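Local atomic coordinates of oxygen-binding di-iron protein (Treponema denticola ATCC 35404, PDB entry 6QNM), a protein that probably binds dioxygen at a di-iron centre held in a metallo-beta-lactamase-type fold, its cellular role being uncharacterised. Residues A[40-45]-A[132-137]; A[103-108]-A[124-129]; A[170-175]-A[223-228]. All blocks are in the same frame, centred on the assembly; numbering follows the deposited sequence.

Contact 1 (A[40-45]-A[132-137]); sequences IVDRGR and SLPSGS
OD2 of D42 takes the hydroxyl of S135, OG to OD2 2.6 Å, on its syn lone pair, and the same oxygen is also hydrogen-bonded by ND1 of H17 on strand 17-23. The other carboxylate oxygen is used just as closely: the backbone N of S135 reaches OD1 of D42 at 2.6 Å, from the syn side and 16° out of the carboxylate plane. One serine thus grips both oxygens, through its amide and its hydroxyl, and with H17 this fixes the rotation of the carboxylate. With chi1 at -171°, CG of D42 lies opposite the backbone N and the group reaches across to the turn. S135 OG works in a second direction too, accepting from N of S137 at 3.2 Å, which makes an ST turn. Two turns meet here, each linking neighbouring strands of a different sheet: the type II' turn D42 to R45 joins strands 35-42 and 45-49, and the type I turn L133 to G136 lies between strands 130-132 and 138-143. The contact therefore ties the two sheets of the metallo-beta-lactamase-type sandwich together. CD1 of L133 packs 3.7 Å from OD2 of D42. Two arginine stems touch P134. R43 runs past it in the opposite sense, CG to CB of P134 3.6 Å, then lays one guanidinium face over P134 O, while its NE is salt-bridged to D16. R45 crosses the proline at about a right angle, its CG 3.9 Å from CG of P134, before turning away to a salt bridge with D74.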
ATOM      1  N   ILE A  40      -1.986   1.498 -23.958  1.00 27.43           N
ATOM      2  CA  ILE A  40      -2.516   0.635 -25.005  1.00 27.55           C
ATOM      3  C   ILE A  40      -3.496   1.463 -25.819  1.00 25.42           C
ATOM      4  O   ILE A  40      -4.334   2.175 -25.254  1.00 26.61           O
ATOM      5  CB  ILE A  40      -3.200  -0.617 -24.426  1.00 26.17           C
ATOM      6  CG1 ILE A  40      -2.186  -1.490 -23.683  1.00 27.16           C
ATOM      7  CG2 ILE A  40      -3.889  -1.413 -25.531  1.00 26.47           C
ATOM      8  CD1 ILE A  40      -2.814  -2.638 -22.915  1.00 22.83           C
ATOM      9  N   VAL A  41      -3.383   1.387 -27.140  1.00 24.81           N
ATOM     10  CA  VAL A  41      -4.355   1.984 -28.044  1.00 24.99           C
ATOM     11  C   VAL A  41      -4.934   0.866 -28.895  1.00 29.79           C
ATOM     12  O   VAL A  41      -4.188   0.108 -29.526  1.00 26.17           O
ATOM     13  CB  VAL A  41      -3.735   3.089 -28.919  1.00 25.66           C
ATOM     14  CG1 VAL A  41      -4.781   3.661 -29.874  1.00 31.61           C
ATOM     15  CG2 VAL A  41      -3.158   4.191 -28.043  1.00 27.66           C
ATOM     16  N   ASP A  42      -6.258   0.750 -28.891  1.00 26.73           N
ATOM     17  CA  ASP A  42      -6.952  -0.292 -29.635  1.00 30.25           C
ATOM     18  C   ASP A  42      -8.078   0.360 -30.415  1.00 34.28           C
ATOM     19  O   ASP A  42      -8.987   0.950 -29.819  1.00 22.69           O
ATOM     20  CB  ASP A  42      -7.491  -1.378 -28.702  1.00 27.28           C
ATOM     21  CG  ASP A  42      -8.029  -2.563 -29.459  1.00 30.26           C
ATOM     22  OD1 ASP A  42      -9.153  -2.456 -29.986  1.00 28.82           O
ATOM     23  OD2 ASP A  42      -7.323  -3.591 -29.542  1.00 29.43           O
ATOM     24  N   ARG A  43      -8.026   0.228 -31.740  1.00 30.15           N
ATOM     25  CA  ARG A  43      -8.789   1.075 -32.659  1.00 34.87           C
ATOM     26  C   ARG A  43      -8.387   2.505 -32.329  1.00 40.39           C
ATOM     27  O   ARG A  43      -7.194   2.831 -32.449  1.00 46.41           O
ATOM     28  CB  ARG A  43     -10.281   0.749 -32.566  1.00 32.78           C
ATOM     29  CG  ARG A  43     -10.613  -0.701 -32.879  1.00 35.60           C
ATOM     30  CD  ARG A  43     -10.609  -0.962 -34.378  1.00 42.52           C
ATOM     31  NE  ARG A  43     -10.417  -2.376 -34.694  1.00 45.98           N
ATOM     32  CZ  ARG A  43     -11.367  -3.178 -35.170  1.00 49.40           C
ATOM     33  NH1 ARG A  43     -11.094  -4.449 -35.430  1.00 52.82           N
ATOM     34  NH2 ARG A  43     -12.589  -2.712 -35.389  1.00 43.75           N
ATOM     35  N   GLY A  44      -9.293   3.373 -31.901  1.00 39.23           N
ATOM     36  CA  GLY A  44      -8.848   4.699 -31.532  1.00 33.25           C
ATOM     37  C   GLY A  44      -9.014   5.004 -30.061  1.00 30.04           C
ATOM     38  O   GLY A  44      -9.050   6.174 -29.675  1.00 31.94           O
ATOM     39  N   ARG A  45      -9.122   3.963 -29.233  1.00 31.07           N
ATOM     40  CA  ARG A  45      -9.413   4.101 -27.812  1.00 30.18           C
ATOM     41  C   ARG A  45      -8.203   3.718 -26.967  1.00 26.63           C
ATOM     42  O   ARG A  45      -7.401   2.860 -27.348  1.00 26.77           O
ATOM     43  CB  ARG A  45     -10.618   3.243 -27.416  1.00 28.44           C
ATOM     44  CG  ARG A  45     -11.758   3.279 -28.427  1.00 35.90           C
ATOM     45  CD  ARG A  45     -12.202   4.706 -28.719  1.00 35.55           C
ATOM     46  NE  ARG A  45     -12.755   5.370 -27.542  1.00 28.90           N
ATOM     47  CZ  ARG A  45     -13.361   6.552 -27.575  1.00 37.58           C
ATOM     48  NH1 ARG A  45     -13.841   7.085 -26.458  1.00 33.61           N
ATOM     49  NH2 ARG A  45     -13.490   7.203 -28.725  1.00 28.12           N
ATOM     50  N   SER A 132     -12.780  -6.643 -22.516  1.00 23.66           N
ATOM     51  CA  SER A 132     -12.838  -6.680 -23.968  1.00 28.01           C
ATOM     52  C   SER A 132     -12.394  -5.351 -24.552  1.00 24.30           C
ATOM     53  O   SER A 132     -12.658  -4.284 -23.990  1.00 28.65           O
ATOM     54  CB  SER A 132     -14.256  -6.997 -24.441  1.00 22.25           C
ATOM     55  OG  SER A 132     -14.533  -8.380 -24.327  1.00 49.05           O
ATOM     56  N   LEU A 133     -11.719  -5.425 -25.686  1.00 28.08           N
ATOM     57  CA  LEU A 133     -11.244  -4.270 -26.420  1.00 27.08           C
ATOM     58  C   LEU A 133     -12.019  -4.130 -27.722  1.00 32.39           C
ATOM     59  O   LEU A 133     -12.598  -5.103 -28.217  1.00 25.28           O
ATOM     60  CB  LEU A 133      -9.746  -4.401 -26.717  1.00 25.16           C
ATOM     61  CG  LEU A 133      -8.803  -4.198 -25.533  1.00 28.14           C
ATOM     62  CD1 LEU A 133      -7.375  -4.500 -25.949  1.00 23.30           C
ATOM     63  CD2 LEU A 133      -8.926  -2.777 -25.009  1.00 27.81           C
ATOM     64  N   PRO A 134     -12.078  -2.922 -28.296  1.00 30.03           N
ATOM     65  CA  PRO A 134     -12.861  -2.747 -29.532  1.00 29.08           C
ATOM     66  C   PRO A 134     -12.442  -3.683 -30.653  1.00 29.69           C
ATOM     67  O   PRO A 134     -13.300  -4.165 -31.403  1.00 32.14           O
ATOM     68  CB  PRO A 134     -12.617  -1.276 -29.890  1.00 31.48           C
ATOM     69  CG  PRO A 134     -12.325  -0.621 -28.585  1.00 33.06           C
ATOM     70  CD  PRO A 134     -11.585  -1.638 -27.765  1.00 29.58           C
ATOM     71  N   SER A 135     -11.141  -3.953 -30.791  1.00 26.14           N
ATOM     72  CA  SER A 135     -10.669  -4.908 -31.790  1.00 27.81           C
ATOM     73  C   SER A 135     -11.235  -6.306 -31.585  1.00 32.67           C
ATOM     74  O   SER A 135     -11.149  -7.135 -32.497  1.00 34.73           O
ATOM     75  CB  SER A 135      -9.143  -4.982 -31.770  1.00 30.65           C
ATOM     76  OG  SER A 135      -8.689  -5.580 -30.568  1.00 32.45           O
ATOM     77  N   GLY A 136     -11.788  -6.596 -30.409  1.00 32.80           N
ATOM     78  CA  GLY A 136     -12.182  -7.939 -30.056  1.00 39.91           C
ATOM     79  C   GLY A 136     -11.139  -8.708 -29.280  1.00 37.50           C
ATOM     80  O   GLY A 136     -11.442  -9.794 -28.769  1.00 34.28           O
ATOM     81  N   SER A 137      -9.924  -8.180 -29.173  1.00 31.07           N
ATOM     82  CA  SER A 137      -8.918  -8.757 -28.298  1.00 33.98           C
ATOM     83  C   SER A 137      -9.276  -8.472 -26.843  1.00 29.84           C
ATOM     84  O   SER A 137     -10.056  -7.569 -26.534  1.00 30.17           O
ATOM     85  CB  SER A 137      -7.534  -8.190 -28.622  1.00 33.10           C
ATOM     86  OG  SER A 137      -7.185  -8.431 -29.974  1.00 38.86           O
TER

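Contact 2 (A[103-108]-A[124-129]); sequences SSLWVR and IPDKGM
The side chains of D126 and L105 cross at about a right angle, with CD1 of L105 3.5 Å from OD1 of D126. On the far side of that leucine, its CB sits over the centre of one face of the W106 ring, 4.1 Å above the plane. A chi1 of -81° sets CG of D126 opposite its carbonyl carbon and brings the carboxylate up to L105 and to a bridging water. OD2 of D126 turns to a salt bridge with R198 of the second subunit, so the carboxylate works in the dimer interface as well. OD1 receives a 2.6 Å bond from that water, water 1, which also donates to I124 O at 2.8 Å and accepts from S103 OG at 2.9 Å; S104 OG adds a weak fourth bond. Here the parallel strands 99-103 and 121-124, at one end of their sheet, finish side by side, and the chain after S103 winds into the short, weakly bonded helix 104-107. S103 is its N-cap: OG accepts from L105 N at 3.2 Å. S104 N continues the strand pairing and gives I124 O its second donor beside the water, at 3.0 Å and tilted 32° from the carbonyl plane.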
ATOM      1  N   SER A 103      -8.530  -3.867  -7.882  1.00 23.37           N
ATOM      2  CA  SER A 103      -8.944  -4.996  -7.062  1.00 24.77           C
ATOM      3  C   SER A 103     -10.124  -4.613  -6.180  1.00 23.71           C
ATOM      4  O   SER A 103     -10.219  -3.481  -5.696  1.00 22.93           O
ATOM      5  CB  SER A 103      -7.774  -5.476  -6.197  1.00 24.39           C
ATOM      6  OG  SER A 103      -8.219  -6.328  -5.150  1.00 21.28           O
ATOM      7  N   SER A 104     -11.029  -5.573  -5.978  1.00 27.15           N
ATOM      8  CA  SER A 104     -12.186  -5.332  -5.123  1.00 25.00           C
ATOM      9  C   SER A 104     -11.773  -4.962  -3.704  1.00 22.96           C
ATOM     10  O   SER A 104     -12.531  -4.294  -2.993  1.00 27.16           O
ATOM     11  CB  SER A 104     -13.080  -6.567  -5.106  1.00 29.60           C
ATOM     12  OG  SER A 104     -12.315  -7.720  -4.798  1.00 30.17           O
ATOM     13  N   LEU A 105     -10.580  -5.389  -3.279  1.00 22.07           N
ATOM     14  CA  LEU A 105     -10.105  -5.099  -1.926  1.00 27.43           C
ATOM     15  C   LEU A 105     -10.010  -3.603  -1.651  1.00 27.61           C
ATOM     16  O   LEU A 105     -10.085  -3.180  -0.492  1.00 27.16           O
ATOM     17  CB  LEU A 105      -8.742  -5.756  -1.695  1.00 24.36           C
ATOM     18  CG  LEU A 105      -8.748  -7.164  -1.089  1.00 31.19           C
ATOM     19  CD1 LEU A 105      -9.392  -8.165  -2.039  1.00 30.05           C
ATOM     20  CD2 LEU A 105      -7.338  -7.600  -0.727  1.00 24.41           C
ATOM     21  N   TRP A 106      -9.789  -2.793  -2.682  1.00 23.72           N
ATOM     22  CA  TRP A 106      -9.534  -1.371  -2.507  1.00 24.33           C
ATOM     23  C   TRP A 106     -10.697  -0.465  -2.889  1.00 32.89           C
ATOM     24  O   TRP A 106     -10.642   0.731  -2.588  1.00 34.08           O
ATOM     25  CB  TRP A 106      -8.281  -0.973  -3.298  1.00 23.38           C
ATOM     26  CG  TRP A 106      -7.142  -1.906  -3.021  1.00 27.18           C
ATOM     27  CD1 TRP A 106      -6.438  -2.637  -3.934  1.00 26.16           C
ATOM     28  CD2 TRP A 106      -6.591  -2.228  -1.738  1.00 20.91           C
ATOM     29  NE1 TRP A 106      -5.479  -3.387  -3.300  1.00 24.20           N
ATOM     30  CE2 TRP A 106      -5.550  -3.152  -1.952  1.00 26.75           C
ATOM     31  CE3 TRP A 106      -6.872  -1.817  -0.429  1.00 26.04           C
ATOM     32  CZ2 TRP A 106      -4.793  -3.678  -0.907  1.00 28.40           C
ATOM     33  CZ3 TRP A 106      -6.118  -2.340   0.608  1.00 24.93           C
ATOM     34  CH2 TRP A 106      -5.091  -3.260   0.362  1.00 28.27           C
ATOM     35  N   VAL A 107     -11.748  -0.998  -3.519  1.00 29.76           N
ATOM     36  CA  VAL A 107     -12.832  -0.153  -4.022  1.00 34.20           C
ATOM     37  C   VAL A 107     -13.459   0.679  -2.906  1.00 37.50           C
ATOM     38  O   VAL A 107     -13.699   1.882  -3.074  1.00 37.43           O
ATOM     39  CB  VAL A 107     -13.887  -1.027  -4.729  1.00 36.64           C
ATOM     40  CG1 VAL A 107     -15.126  -0.209  -5.070  1.00 41.85           C
ATOM     41  CG2 VAL A 107     -13.297  -1.662  -5.973  1.00 36.48           C
ATOM     42  N   ARG A 108     -13.720   0.067  -1.747  1.00 33.28           N
ATOM     43  CA  ARG A 108     -14.383   0.803  -0.673  1.00 40.30           C
ATOM     44  C   ARG A 108     -13.494   1.896  -0.086  1.00 46.98           C
ATOM     45  O   ARG A 108     -14.006   2.904   0.415  1.00 51.68           O
ATOM     46  CB  ARG A 108     -14.857  -0.162   0.412  1.00 45.27           C
ATOM     47  CG  ARG A 108     -16.229  -0.761   0.118  1.00 47.04           C
ATOM     48  CD  ARG A 108     -16.733  -1.627   1.262  1.00 55.27           C
ATOM     49  NE  ARG A 108     -17.564  -0.870   2.193  1.00 55.73           N
ATOM     50  CZ  ARG A 108     -18.364  -1.423   3.098  1.00 55.11           C
ATOM     51  NH1 ARG A 108     -18.445  -2.744   3.194  1.00 47.18           N
ATOM     52  NH2 ARG A 108     -19.084  -0.656   3.907  1.00 55.96           N
ATOM     53  N   ILE A 124     -12.172  -5.658  -9.540  1.00 21.12           N
ATOM     54  CA  ILE A 124     -11.610  -6.872 -10.122  1.00 25.31           C
ATOM     55  C   ILE A 124     -11.715  -7.982  -9.078  1.00 23.79           C
ATOM     56  O   ILE A 124     -11.154  -7.832  -7.981  1.00 23.53           O
ATOM     57  CB  ILE A 124     -10.157  -6.666 -10.563  1.00 23.24           C
ATOM     58  CG1 ILE A 124     -10.042  -5.443 -11.477  1.00 22.74           C
ATOM     59  CG2 ILE A 124      -9.635  -7.904 -11.280  1.00 19.98           C
ATOM     60  CD1 ILE A 124      -8.613  -5.003 -11.706  1.00 26.66           C
ATOM     61  N   PRO A 125     -12.398  -9.090  -9.369  1.00 22.51           N
ATOM     62  CA  PRO A 125     -12.452 -10.192  -8.403  1.00 21.55           C
ATOM     63  C   PRO A 125     -11.103 -10.883  -8.297  1.00 24.05           C
ATOM     64  O   PRO A 125     -10.257 -10.793  -9.190  1.00 23.63           O
ATOM     65  CB  PRO A 125     -13.517 -11.128  -8.984  1.00 25.93           C
ATOM     66  CG  PRO A 125     -13.452 -10.878 -10.462  1.00 29.92           C
ATOM     67  CD  PRO A 125     -13.067  -9.426 -10.639  1.00 27.48           C
ATOM     68  N   ASP A 126     -10.935 -11.612  -7.190  1.00 19.82           N
ATOM     69  CA  ASP A 126      -9.618 -12.104  -6.789  1.00 22.67           C
ATOM     70  C   ASP A 126      -8.963 -12.963  -7.865  1.00 25.82           C
ATOM     71  O   ASP A 126      -7.743 -12.901  -8.058  1.00 22.96           O
ATOM     72  CB  ASP A 126      -9.738 -12.884  -5.479  1.00 27.19           C
ATOM     73  CG  ASP A 126      -9.793 -11.972  -4.264  1.00 31.18           C
ATOM     74  OD1 ASP A 126      -9.390 -10.795  -4.388  1.00 22.16           O
ATOM     75  OD2 ASP A 126     -10.246 -12.426  -3.193  1.00 33.18           O
ATOM     76  N   LYS A 127      -9.748 -13.762  -8.582  1.00 21.96           N
ATOM     77  CA  LYS A 127      -9.191 -14.662  -9.583  1.00 23.66           C
ATOM     78  C   LYS A 127      -9.087 -14.019 -10.960  1.00 24.42           C
ATOM     79  O   LYS A 127      -8.765 -14.709 -11.933  1.00 24.81           O
ATOM     80  CB  LYS A 127     -10.017 -15.951  -9.648  1.00 23.30           C
ATOM     81  CG  LYS A 127      -9.701 -16.901  -8.502  1.00 28.44           C
ATOM     82  CD  LYS A 127     -10.537 -18.167  -8.534  1.00 32.86           C
ATOM     83  CE  LYS A 127     -10.423 -18.907  -7.208  1.00 36.77           C
ATOM     84  NZ  LYS A 127     -10.846 -20.333  -7.306  1.00 40.75           N
ATOM     85  N   GLY A 128      -9.333 -12.718 -11.059  1.00 23.14           N
ATOM     86  CA  GLY A 128      -9.168 -12.012 -12.311  1.00 22.62           C
ATOM     87  C   GLY A 128     -10.446 -11.951 -13.119  1.00 26.56           C
ATOM     88  O   GLY A 128     -11.503 -12.459 -12.736  1.00 25.47           O
ATOM     89  N   MET A 129     -10.329 -11.310 -14.278  1.00 23.99           N
ATOM     90  CA  MET A 129     -11.436 -11.155 -15.212  1.00 28.07           C
ATOM     91  C   MET A 129     -10.864 -10.689 -16.541  1.00 28.63           C
ATOM     92  O   MET A 129      -9.730 -10.203 -16.611  1.00 26.88           O
ATOM     93  CB  MET A 129     -12.477 -10.154 -14.698  1.00 26.79           C
ATOM     94  CG  MET A 129     -12.118  -8.701 -14.993  1.00 37.15           C
ATOM     95  SD  MET A 129     -13.140  -7.497 -14.124  1.00 43.30           S
ATOM     96  CE  MET A 129     -14.702  -8.339 -14.159  1.00 24.21           C
TER
HETATM   97  O   HOH W   1      -9.403  -8.763  -6.042  1.00 24.74           O

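Contact 3 (A[170-175]-A[223-228]); sequences AAVFDD and PQHGAI
H225 leaves the backbone toward segment 170-175, and its CB lies 3.6 Å from the carbonyl O of A171. A chi1 of -58° puts CG opposite the carbonyl carbon, and beyond it V172 and D175 each approach the imidazole obliquely. At ND1 the ring meets CG1 of V172 at 3.8 Å, a methyl set against the ring nitrogen; this nitrogen is buried here and has no polar partner in the model. At another corner of the ring, CD2 lies 4.1 Å from OD2 of D175, the carboxylate standing nearly perpendicular to the ring, although D175 is poorly ordered and its position should be read loosely. One ring face is backed by CG of Q224, 3.7 Å above the plane and offset toward the rim; the amide of that glutamine goes on to D50, NE2 donating to the backbone O. Behind the ring, the main chain of H225 does the bonding. Its O accepts from N of A171 at 2.8 Å, the donor lying above the carbonyl plane, 53° out of it, and CA of A170 adds a CA-H...O contact at 3.2 Å. A170 also packs its methyl on CB of P223. Further along, CA of G226 lies against the methyl of A171, and N of G226 is linked to D175 by water 2, at 2.9 Å from G226 N and 3.2 Å from D175 OD2. In segment 170-175, F173 makes a cation-pi contact with R108 of the second subunit. A loop carrying a His-Gly pair after a strand is a familiar feature of metallo-beta-lactamase-type proteins, where such a histidine commonly serves as a metal ligand, so H225 probably sits at the di-iron site.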
ATOM      1  N   ALA A 170      10.065  -5.128 -11.151  1.00 26.12           N
ATOM      2  CA  ALA A 170      10.428  -3.731 -11.314  1.00 24.99           C
ATOM      3  C   ALA A 170      11.747  -3.432 -10.622  1.00 29.57           C
ATOM      4  O   ALA A 170      12.041  -3.960  -9.545  1.00 25.06           O
ATOM      5  CB  ALA A 170       9.334  -2.820 -10.757  1.00 27.73           C
ATOM      6  N   ALA A 171      12.545  -2.578 -11.260  1.00 27.37           N
ATOM      7  CA  ALA A 171      13.732  -2.014 -10.629  1.00 27.59           C
ATOM      8  C   ALA A 171      13.348  -0.665 -10.029  1.00 34.44           C
ATOM      9  O   ALA A 171      13.628   0.401 -10.574  1.00 44.97           O
ATOM     10  CB  ALA A 171      14.869  -1.880 -11.636  1.00 29.70           C
ATOM     11  N   VAL A 172      12.662  -0.722  -8.890  1.00 38.84           N
ATOM     12  CA  VAL A 172      12.342   0.497  -8.160  1.00 45.55           C
ATOM     13  C   VAL A 172      13.647   0.954  -7.517  1.00 44.79           C
ATOM     14  O   VAL A 172      14.643   0.228  -7.555  1.00 51.32           O
ATOM     15  CB  VAL A 172      11.223   0.278  -7.125  1.00 43.15           C
ATOM     16  CG1 VAL A 172      10.046  -0.442  -7.761  1.00 42.03           C
ATOM     17  CG2 VAL A 172      11.743  -0.504  -5.935  1.00 38.03           C
ATOM     18  N   PHE A 173      13.652   2.157  -6.938  1.00 54.69           N
ATOM     19  CA  PHE A 173      14.818   2.791  -6.315  1.00 48.09           C
ATOM     20  C   PHE A 173      15.847   3.274  -7.337  1.00 53.65           C
ATOM     21  O   PHE A 173      16.467   4.324  -7.141  1.00 59.66           O
ATOM     22  CB  PHE A 173      15.553   1.855  -5.342  1.00 42.92           C
ATOM     23  CG  PHE A 173      14.671   1.145  -4.353  1.00 49.35           C
ATOM     24  CD1 PHE A 173      13.775   1.842  -3.562  1.00 46.13           C
ATOM     25  CD2 PHE A 173      14.782  -0.228  -4.182  1.00 46.44           C
ATOM     26  CE1 PHE A 173      12.986   1.176  -2.639  1.00 45.30           C
ATOM     27  CE2 PHE A 173      13.993  -0.898  -3.262  1.00 47.82           C
ATOM     28  CZ  PHE A 173      13.091  -0.195  -2.492  1.00 40.62           C
ATOM     29  N   ASP A 174      16.039   2.530  -8.423  1.00 57.73           N
ATOM     30  CA  ASP A 174      16.928   2.918  -9.508  1.00 61.83           C
ATOM     31  C   ASP A 174      16.135   3.199 -10.779  1.00 56.65           C
ATOM     32  O   ASP A 174      15.041   2.667 -10.982  1.00 69.37           O
ATOM     33  CB  ASP A 174      17.981   1.827  -9.759  1.00 65.15           C
ATOM     34  CG  ASP A 174      18.654   1.951 -11.111  1.00 76.01           C
ATOM     35  OD1 ASP A 174      18.265   1.202 -12.032  1.00 75.74           O
ATOM     36  OD2 ASP A 174      19.574   2.784 -11.254  1.00 78.52           O
ATOM     37  N   ASP A 175      16.692   4.050 -11.633  1.00 71.07           N
ATOM     38  CA  ASP A 175      16.143   4.312 -12.960  1.00 73.63           C
ATOM     39  C   ASP A 175      17.304   4.584 -13.918  1.00 72.16           C
ATOM     40  O   ASP A 175      17.461   5.671 -14.471  1.00 76.42           O
ATOM     41  CB  ASP A 175      15.145   5.467 -12.910  1.00 68.53           C
ATOM     42  CG  ASP A 175      13.840   5.085 -12.226  1.00 69.72           C
ATOM     43  OD1 ASP A 175      13.680   5.397 -11.026  1.00 74.00           O
ATOM     44  OD2 ASP A 175      12.977   4.469 -12.886  1.00 67.15           O
ATOM     45  N   PRO A 223       7.577  -4.296 -16.431  1.00 21.83           N
ATOM     46  CA  PRO A 223       7.292  -3.769 -15.096  1.00 26.05           C
ATOM     47  C   PRO A 223       7.096  -2.256 -15.131  1.00 28.34           C
ATOM     48  O   PRO A 223       7.404  -1.585 -16.115  1.00 27.48           O
ATOM     49  CB  PRO A 223       8.555  -4.142 -14.312  1.00 26.56           C
ATOM     50  CG  PRO A 223       9.650  -4.037 -15.341  1.00 25.91           C
ATOM     51  CD  PRO A 223       9.026  -4.427 -16.675  1.00 28.67           C
ATOM     52  N   GLN A 224       6.604  -1.724 -14.009  1.00 26.91           N
ATOM     53  CA  GLN A 224       6.340  -0.291 -13.942  1.00 29.26           C
ATOM     54  C   GLN A 224       7.631   0.523 -13.943  1.00 31.56           C
ATOM     55  O   GLN A 224       7.637   1.666 -14.414  1.00 30.45           O
ATOM     56  CB  GLN A 224       5.494   0.037 -12.709  1.00 32.41           C
ATOM     57  CG  GLN A 224       5.232   1.532 -12.474  1.00 35.19           C
ATOM     58  CD  GLN A 224       4.264   2.157 -13.481  1.00 48.46           C
ATOM     59  OE1 GLN A 224       4.158   1.715 -14.627  1.00 43.93           O
ATOM     60  NE2 GLN A 224       3.557   3.197 -13.049  1.00 42.16           N
ATOM     61  N   HIS A 225       8.728  -0.041 -13.435  1.00 28.99           N
ATOM     62  CA  HIS A 225      10.023   0.629 -13.431  1.00 30.74           C
ATOM     63  C   HIS A 225      11.104  -0.348 -13.860  1.00 28.94           C
ATOM     64  O   HIS A 225      11.092  -1.514 -13.459  1.00 32.31           O
ATOM     65  CB  HIS A 225      10.387   1.184 -12.044  1.00 33.03           C
ATOM     66  CG  HIS A 225       9.395   2.162 -11.498  1.00 37.18           C
ATOM     67  ND1 HIS A 225       8.572   1.867 -10.433  1.00 42.98           N
ATOM     68  CD2 HIS A 225       9.101   3.432 -11.863  1.00 32.02           C
ATOM     69  CE1 HIS A 225       7.809   2.912 -10.168  1.00 44.06           C
ATOM     70  NE2 HIS A 225       8.110   3.875 -11.022  1.00 40.04           N
ATOM     71  N   GLY A 226      12.054   0.139 -14.648  1.00 30.01           N
ATOM     72  CA  GLY A 226      13.165  -0.671 -15.095  1.00 32.72           C
ATOM     73  C   GLY A 226      12.912  -1.313 -16.447  1.00 35.59           C
ATOM     74  O   GLY A 226      11.809  -1.284 -16.997  1.00 28.42           O
ATOM     75  N   ALA A 227      13.965  -1.933 -16.972  1.00 34.20           N
ATOM     76  CA  ALA A 227      13.939  -2.489 -18.317  1.00 37.37           C
ATOM     77  C   ALA A 227      12.987  -3.681 -18.408  1.00 38.27           C
ATOM     78  O   ALA A 227      12.649  -4.328 -17.411  1.00 30.54           O
ATOM     79  CB  ALA A 227      15.344  -2.899 -18.754  1.00 39.33           C
ATOM     80  N   ILE A 228      12.566  -3.969 -19.638  1.00 30.28           N
ATOM     81  CA  ILE A 228      11.561  -4.983 -19.938  1.00 28.92           C
ATOM     82  C   ILE A 228      12.242  -6.312 -20.237  1.00 34.04           C
ATOM     83  O   ILE A 228      13.291  -6.360 -20.892  1.00 37.94           O
ATOM     84  CB  ILE A 228      10.688  -4.522 -21.120  1.00 25.45           C
ATOM     85  CG1 ILE A 228       9.912  -3.259 -20.739  1.00 29.33           C
ATOM     86  CG2 ILE A 228       9.749  -5.625 -21.589  1.00 23.50           C
ATOM     87  CD1 ILE A 228       9.537  -2.404 -21.932  1.00 28.38           C
TER
HETATM   88  O   HOH W   2      12.364   2.892 -15.585  1.00 28.76           O

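None of the three contacts is pure core: each mixes buried and more open residues, and contacts 1 and 3 lie on opposite sides of the chain's centre. Contact 1 joins two turns of different sheets with a charged and hydroxyl network. Contact 2 continues the pairing of two strands of one sheet into a helix start, and leans on a shared water. Contact 3, nearest the chain's centre, joins two loops mainly through backbone and apolar packing around a histidine. Segments 124-129 and 132-137 are separated only by the start of strand 130-132, although the two contacts' centres are 22 Å apart. Contacts 2 and 3 both reach the second subunit; contact 1 touches no other chain of the assembly.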